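Putative acetylornithine deacetylase (Sulfolobus tokodaii, PDB 3VPB) is the ligase ArgX, which probably uses ATP to join the amino group of glutamate to the gamma-carboxyl of the C-terminal glutamate of carrier protein LysW. Local coordinates at residues A113-Y117 with T148-H152; F122-D126 with V137-V143. All blocks are in the same frame, centred on the assembly; numbering follows the deposited sequence. Where two conformers were deposited one is given.

Contact 1: A113-Y117 with T148-H152; sequences ALKAY and TIIEH
Ile150 pushes its ethyl end against Ala113, Leu114 and Tyr117. Its CG1 lies anti to its carbonyl carbon (chi1 -74°), and the chain then runs on extended (chi2 169°). This carries CD1 straight across to the facing helix. CD1 of Ile150 comes to 3.5 Å from CE1 of Tyr117, obliquely to the ring. The same methyl lies 3.9 Å from CB of Leu114, and CG1 of Ile150 is 3.8 Å from CB of Ala113. Tyr117 comes from the opposite direction, and its OH passes CG1 of Ile150 at 3.7 Å. Within helix 110-120, the carbonyl O of Ala113 sits over one face of the Tyr117 ring, toward its rim.

Helices 110-120 and 143-153 belong to the ATP-grasp region. They run nearly antiparallel here, at 153°, with axes 11.1 Å apart. The side chain of Ile150 fills this spacing against Ala113, Leu114 and Tyr117, and no hydrogen bond crosses it. The Tyr117 hydroxyl is hydrogen-bonded to OD2 of Asp126.

Beyond Ile150, the helix 143-153 turns to the second subunit. ND1 of His152 donates to O of Thr148 at 2.7 Å, with the acceptor in the ring plane. The backbone N of His152 reaches that oxygen from the opposite face of its carbonyl plane. The ND1 bond fixes the turn of the imidazole, and NE2 is hydrogen-bonded to NE of Arg153 of the second subunit.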
loop_
_atom_site.group_PDB
_atom_site.type_symbol
_atom_site.label_atom_id
_atom_site.label_comp_id
_atom_site.label_asym_id
_atom_site.label_seq_id
_atom_site.Cartn_x
_atom_site.Cartn_y
_atom_site.Cartn_z
ATOM N N ALA B 113 5.243 -17.249 10.577
ATOM C CA ALA B 113 5.122 -16.437 11.811
ATOM C C ALA B 113 4.388 -17.219 12.913
ATOM O O ALA B 113 4.819 -17.259 14.091
ATOM C CB ALA B 113 4.424 -15.101 11.524
ATOM N N LEU B 114 3.287 -17.864 12.527
ATOM C CA LEU B 114 2.507 -18.637 13.494
ATOM C C LEU B 114 3.325 -19.791 14.054
ATOM O O LEU B 114 3.312 -20.007 15.280
ATOM C CB LEU B 114 1.151 -19.078 12.935
ATOM C CG LEU B 114 0.231 -19.792 13.949
ATOM C CD1 LEU B 114 -0.232 -18.852 15.101
ATOM C CD2 LEU B 114 -0.973 -20.386 13.223
ATOM N N LYS B 115 4.027 -20.520 13.180
ATOM C CA LYS B 115 5.021 -21.530 13.622
ATOM C C LYS B 115 6.088 -21.006 14.594
ATOM O O LYS B 115 6.422 -21.675 15.595
ATOM C CB LYS B 115 5.688 -22.197 12.426
ATOM C CG LYS B 115 4.754 -23.133 11.696
ATOM C CD LYS B 115 5.386 -23.689 10.413
ATOM C CE LYS B 115 4.316 -24.446 9.629
ATOM N NZ LYS B 115 4.869 -24.925 8.332
ATOM N N ALA B 116 6.619 -19.823 14.300
ATOM C CA ALA B 116 7.577 -19.164 15.193
ATOM C C ALA B 116 7.004 -18.898 16.583
ATOM O O ALA B 116 7.670 -19.174 17.583
ATOM C CB ALA B 116 8.122 -17.859 14.574
ATOM N N TYR B 117 5.787 -18.353 16.651
ATOM C CA TYR B 117 5.111 -18.128 17.941
ATOM C C TYR B 117 4.965 -19.439 18.685
ATOM O O TYR B 117 5.247 -19.520 19.895
ATOM C CB TYR B 117 3.694 -17.522 17.753
ATOM C CG TYR B 117 3.608 -16.175 17.043
ATOM C CD1 TYR B 117 2.362 -15.706 16.571
ATOM C CD2 TYR B 117 4.732 -15.370 16.839
ATOM C CE1 TYR B 117 2.258 -14.478 15.920
ATOM C CE2 TYR B 117 4.643 -14.146 16.164
ATOM C CZ TYR B 117 3.389 -13.702 15.719
ATOM O OH TYR B 117 3.243 -12.504 15.061
ATOM N N THR B 148 -3.950 -11.730 15.120
ATOM C CA THR B 148 -4.388 -10.435 14.582
ATOM C C THR B 148 -3.206 -9.619 14.068
ATOM O O THR B 148 -3.309 -8.975 13.030
ATOM C CB THR B 148 -5.321 -9.636 15.531
ATOM O OG1 THR B 148 -5.888 -8.535 14.800
ATOM C CG2 THR B 148 -4.569 -9.083 16.694
ATOM N N ILE B 149 -2.060 -9.705 14.740
ATOM C CA ILE B 149 -0.853 -9.033 14.234
ATOM C C ILE B 149 -0.422 -9.630 12.895
ATOM O O ILE B 149 -0.107 -8.899 11.947
ATOM C CB ILE B 149 0.314 -9.028 15.286
ATOM C CG1 ILE B 149 -0.090 -8.249 16.546
ATOM C CG2 ILE B 149 1.635 -8.421 14.675
ATOM C CD1 ILE B 149 -0.463 -6.790 16.315
ATOM N N ILE B 150 -0.404 -10.957 12.793
ATOM C CA ILE B 150 -0.077 -11.601 11.512
ATOM C C ILE B 150 -0.951 -11.068 10.380
ATOM O O ILE B 150 -0.450 -10.734 9.308
ATOM C CB ILE B 150 -0.196 -13.134 11.612
ATOM C CG1 ILE B 150 0.998 -13.690 12.408
ATOM C CG2 ILE B 150 -0.242 -13.777 10.233
ATOM C CD1 ILE B 150 0.829 -15.166 12.800
ATOM N N GLU B 151 -2.255 -10.973 10.634
ATOM C CA GLU B 151 -3.179 -10.487 9.614
ATOM C C GLU B 151 -2.870 -9.052 9.203
ATOM O O GLU B 151 -2.917 -8.714 8.017
ATOM C CB GLU B 151 -4.634 -10.552 10.123
ATOM C CG GLU B 151 -5.251 -11.940 10.156
ATOM C CD GLU B 151 -6.758 -11.929 10.462
ATOM O OE1 GLU B 151 -7.404 -12.985 10.288
ATOM O OE2 GLU B 151 -7.282 -10.875 10.867
ATOM N N HIS B 152 -2.611 -8.207 10.199
ATOM C CA HIS B 152 -2.260 -6.824 9.952
ATOM C C HIS B 152 -0.978 -6.671 9.134
ATOM O O HIS B 152 -0.962 -5.848 8.208
ATOM C CB HIS B 152 -2.178 -6.036 11.256
ATOM C CG HIS B 152 -3.523 -5.651 11.808
ATOM N ND1 HIS B 152 -4.370 -6.556 12.415
ATOM C CD2 HIS B 152 -4.162 -4.458 11.842
ATOM C CE1 HIS B 152 -5.478 -5.936 12.793
ATOM N NE2 HIS B 152 -5.381 -4.666 12.448
#

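Contact 2: F122-D126 with V137-V143; sequences FPLID and VSLIRDV. With ADP (adenosine-5'-diphosphate), chain L.
Phe122 turns its CG anti to its carbonyl carbon (chi1 -54°), which lays the ring against the chain of Ile140 to Val143. Leu124 places CG between its backbone N and carbonyl carbon (chi1 53°), and this brings CD1 to 3.6 Å from CB of Ile140. The two chains lie side by side and point the same way. On the same face of the sheet, CD1 of Ile140 packs tightly against CB of Asp126, 3.4 Å away. The Phe122 ring carries the backbone carbon C of Asp142 over one face, and its CE1 is 3.7 Å from CG2 of Ile140.

The backbones form an antiparallel beta hairpin. Leu124 and Ile140 are a hydrogen-bonded pair; the bond from N of Ile140 to O of Leu124 is 2.7 Å and almost straight (170°). Asp126 and Ser138 form the second such pair. Before the strand, Pro123 follows a cis peptide bond, and its CA makes a CA-H...O contact with O of Ile140 at 3.2 Å.

Ile125 and Leu139 face the other side. CG1 of Ile125 lies 3.7 Å from C6 of the ADP adenine. CG1 of Val137 is 3.7 Å from the ribose O4'. The loop between the strands holds Gly131 to Leu136, consistent with the ATP-binding glycine-rich loop of the ATP-grasp fold.

The carboxylate of Asp126 forms a salt bridge with Arg153 through OD1, and OD2 is hydrogen-bonded to Tyr117 and His164. Asp142 caps the start of helix 143-153 through N of Glu145, and also forms a salt bridge with Arg141 of the second subunit. Strand 138-140 is the outermost of its sheet within the chain, strand 164-168 flanks strand 124-127 across from it, and helix 110-120 packs on the Leu124 and Ile140 face.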
loop_
_atom_site.group_PDB
_atom_site.type_symbol
_atom_site.label_atom_id
_atom_site.label_comp_id
_atom_site.label_asym_id
_atom_site.label_seq_id
_atom_site.Cartn_x
_atom_site.Cartn_y
_atom_site.Cartn_z
ATOM N N PHE B 122 4.811 -17.663 24.469
ATOM C CA PHE B 122 4.587 -16.259 24.829
ATOM C C PHE B 122 5.189 -15.896 26.207
ATOM O O PHE B 122 5.380 -16.783 27.041
ATOM C CB PHE B 122 3.083 -15.987 24.741
ATOM C CG PHE B 122 2.504 -16.356 23.406
ATOM C CD1 PHE B 122 2.834 -15.623 22.260
ATOM C CD2 PHE B 122 1.687 -17.470 23.275
ATOM C CE1 PHE B 122 2.324 -15.978 21.014
ATOM C CE2 PHE B 122 1.176 -17.829 22.035
ATOM C CZ PHE B 122 1.482 -17.069 20.905
ATOM N N PRO B 123 5.497 -14.601 26.450
ATOM C CA PRO B 123 5.302 -13.470 25.530
ATOM C C PRO B 123 6.499 -13.344 24.619
ATOM O O PRO B 123 7.585 -13.883 24.924
ATOM C CB PRO B 123 5.263 -12.261 26.469
ATOM C CG PRO B 123 6.220 -12.663 27.567
ATOM C CD PRO B 123 5.879 -14.125 27.796
ATOM N N LEU B 124 6.312 -12.609 23.535
ATOM C CA LEU B 124 7.398 -12.346 22.595
ATOM C C LEU B 124 7.229 -10.961 21.990
ATOM O O LEU B 124 6.158 -10.345 22.065
ATOM C CB LEU B 124 7.437 -13.417 21.487
ATOM C CG LEU B 124 6.199 -13.729 20.679
ATOM C CD1 LEU B 124 6.121 -12.783 19.468
ATOM C CD2 LEU B 124 6.295 -15.214 20.226
ATOM N N ILE B 125 8.298 -10.476 21.367
ATOM C CA ILE B 125 8.238 -9.269 20.537
ATOM C C ILE B 125 8.291 -9.676 19.063
ATOM O O ILE B 125 9.050 -10.521 18.687
ATOM C CB ILE B 125 9.410 -8.309 20.896
ATOM C CG1 ILE B 125 9.149 -7.707 22.279
ATOM C CG2 ILE B 125 9.696 -7.231 19.789
ATOM C CD1 ILE B 125 8.270 -6.422 22.297
ATOM N N ASP B 126 7.420 -9.099 18.247
ATOM C CA ASP B 126 7.461 -9.327 16.795
ATOM C C ASP B 126 7.597 -7.943 16.158
ATOM O O ASP B 126 6.742 -7.079 16.320
ATOM C CB ASP B 126 6.179 -10.028 16.334
ATOM C CG ASP B 126 6.158 -10.320 14.838
ATOM O OD1 ASP B 126 6.860 -9.615 14.075
ATOM O OD2 ASP B 126 5.376 -11.209 14.404
ATOM N N VAL B 137 6.502 -2.311 16.292
ATOM C CA VAL B 137 7.162 -3.204 17.266
ATOM C C VAL B 137 6.043 -3.674 18.190
ATOM O O VAL B 137 5.455 -2.877 18.928
ATOM C CB VAL B 137 8.266 -2.500 18.075
ATOM C CG1 VAL B 137 8.882 -3.451 19.139
ATOM C CG2 VAL B 137 9.373 -1.960 17.137
ATOM N N SER B 138 5.747 -4.960 18.148
ATOM C CA SER B 138 4.518 -5.460 18.759
ATOM C C SER B 138 4.841 -6.444 19.860
ATOM O O SER B 138 5.681 -7.330 19.681
ATOM C CB SER B 138 3.683 -6.170 17.724
ATOM O OG SER B 138 3.254 -5.273 16.741
ATOM N N LEU B 139 4.173 -6.259 20.991
ATOM C CA LEU B 139 4.258 -7.175 22.125
ATOM C C LEU B 139 3.166 -8.227 21.924
ATOM O O LEU B 139 1.967 -7.873 21.791
ATOM C CB LEU B 139 4.110 -6.383 23.459
ATOM C CG LEU B 139 4.299 -7.096 24.816
ATOM C CD1 LEU B 139 5.612 -7.878 24.865
ATOM C CD2 LEU B 139 4.187 -6.147 26.023
ATOM N N ILE B 140 3.560 -9.498 21.851
ATOM C CA ILE B 140 2.624 -10.595 21.603
ATOM C C ILE B 140 2.584 -11.546 22.795
ATOM O O ILE B 140 3.571 -12.218 23.130
ATOM C CB ILE B 140 2.909 -11.340 20.295
ATOM C CG1 ILE B 140 2.867 -10.336 19.112
ATOM C CG2 ILE B 140 1.869 -12.470 20.067
ATOM C CD1 ILE B 140 3.259 -10.902 17.817
ATOM N N ARG B 141 1.429 -11.588 23.430
ATOM C CA ARG B 141 1.338 -12.239 24.744
ATOM C C ARG B 141 0.440 -13.460 24.734
ATOM O O ARG B 141 0.402 -14.199 25.706
ATOM C CB ARG B 141 0.921 -11.221 25.797
ATOM C CG ARG B 141 1.991 -10.150 25.983
ATOM C CD ARG B 141 1.418 -8.915 26.514
ATOM N NE ARG B 141 0.479 -8.260 25.598
ATOM C CZ ARG B 141 -0.199 -7.172 25.940
ATOM N NH1 ARG B 141 -0.021 -6.649 27.158
ATOM N NH2 ARG B 141 -1.050 -6.613 25.086
ATOM N N ASP B 142 -0.272 -13.675 23.629
ATOM C CA ASP B 142 -1.114 -14.858 23.452
ATOM C C ASP B 142 -1.424 -15.081 21.972
ATOM O O ASP B 142 -1.066 -14.240 21.142
ATOM C CB ASP B 142 -2.393 -14.806 24.311
ATOM C CG ASP B 142 -3.353 -13.682 23.920
ATOM O OD1 ASP B 142 -3.538 -13.379 22.736
ATOM O OD2 ASP B 142 -3.962 -13.102 24.842
ATOM N N VAL B 143 -2.088 -16.196 21.656
ATOM C CA VAL B 143 -2.334 -16.570 20.259
ATOM C C VAL B 143 -3.324 -15.642 19.542
ATOM O O VAL B 143 -3.254 -15.496 18.325
ATOM C CB VAL B 143 -2.852 -18.021 20.106
ATOM C CG1 VAL B 143 -2.466 -18.557 18.738
ATOM C CG2 VAL B 143 -2.314 -18.919 21.203
HETATM P PB ADP L . 13.075 0.922 16.467
HETATM O O1B ADP L . 14.074 0.904 15.372
HETATM O O2B ADP L . 13.401 1.813 17.653
HETATM O O3B ADP L . 11.643 1.069 16.039
HETATM P PA ADP L . 13.640 -1.177 18.397
HETATM O O1A ADP L . 13.931 -2.643 18.093
HETATM O O2A ADP L . 14.671 -0.240 18.987
HETATM O O3A ADP L . 13.062 -0.596 17.013
HETATM O "O5'" ADP L . 12.350 -1.189 19.355
HETATM C "C5'" ADP L . 11.762 -0.011 19.908
HETATM C "C4'" ADP L . 11.533 -0.204 21.396
HETATM O "O4'" ADP L . 10.781 -1.405 21.595
HETATM C "C3'" ADP L . 12.861 -0.423 22.127
HETATM O "O3'" ADP L . 13.413 0.822 22.573
HETATM C "C2'" ADP L . 12.457 -1.293 23.294
HETATM O "O2'" ADP L . 11.906 -0.492 24.348
HETATM C "C1'" ADP L . 11.336 -2.111 22.711
HETATM N N9 ADP L . 11.836 -3.414 22.233
HETATM C C8 ADP L . 12.145 -3.770 20.959
HETATM N N7 ADP L . 12.511 -5.060 20.943
HETATM C C5 ADP L . 12.430 -5.530 22.204
HETATM C C6 ADP L . 12.704 -6.802 22.884
HETATM N N6 ADP L . 13.110 -7.869 22.170
HETATM N N1 ADP L . 12.450 -6.889 24.224
HETATM C C2 ADP L . 12.024 -5.846 24.945
HETATM N N3 ADP L . 11.790 -4.636 24.374
HETATM C C4 ADP L . 11.987 -4.447 23.041
#

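In the fold
The centres of contacts 1 and 2 lie about 9 Å apart, and Tyr117 joins them. Its OH is 2.6 Å from OD2 of Asp126, a probable hydrogen bond, and 3.2 Å from CD1 of Ile140. Its CD2 also meets CD2 of Leu124 at 3.7 Å. The helix pair of contact 1 thus covers one face of the hairpin of contact 2. The other face holds Ile125, which with Val137 lines the ADP pocket. Contact 1 is farther from the nucleotide: the Tyr117 side chain is about 12 Å from ADP. The side chain of Val137 is about 7 Å from the bound magnesium ion. Both contacts also touch the second subunit.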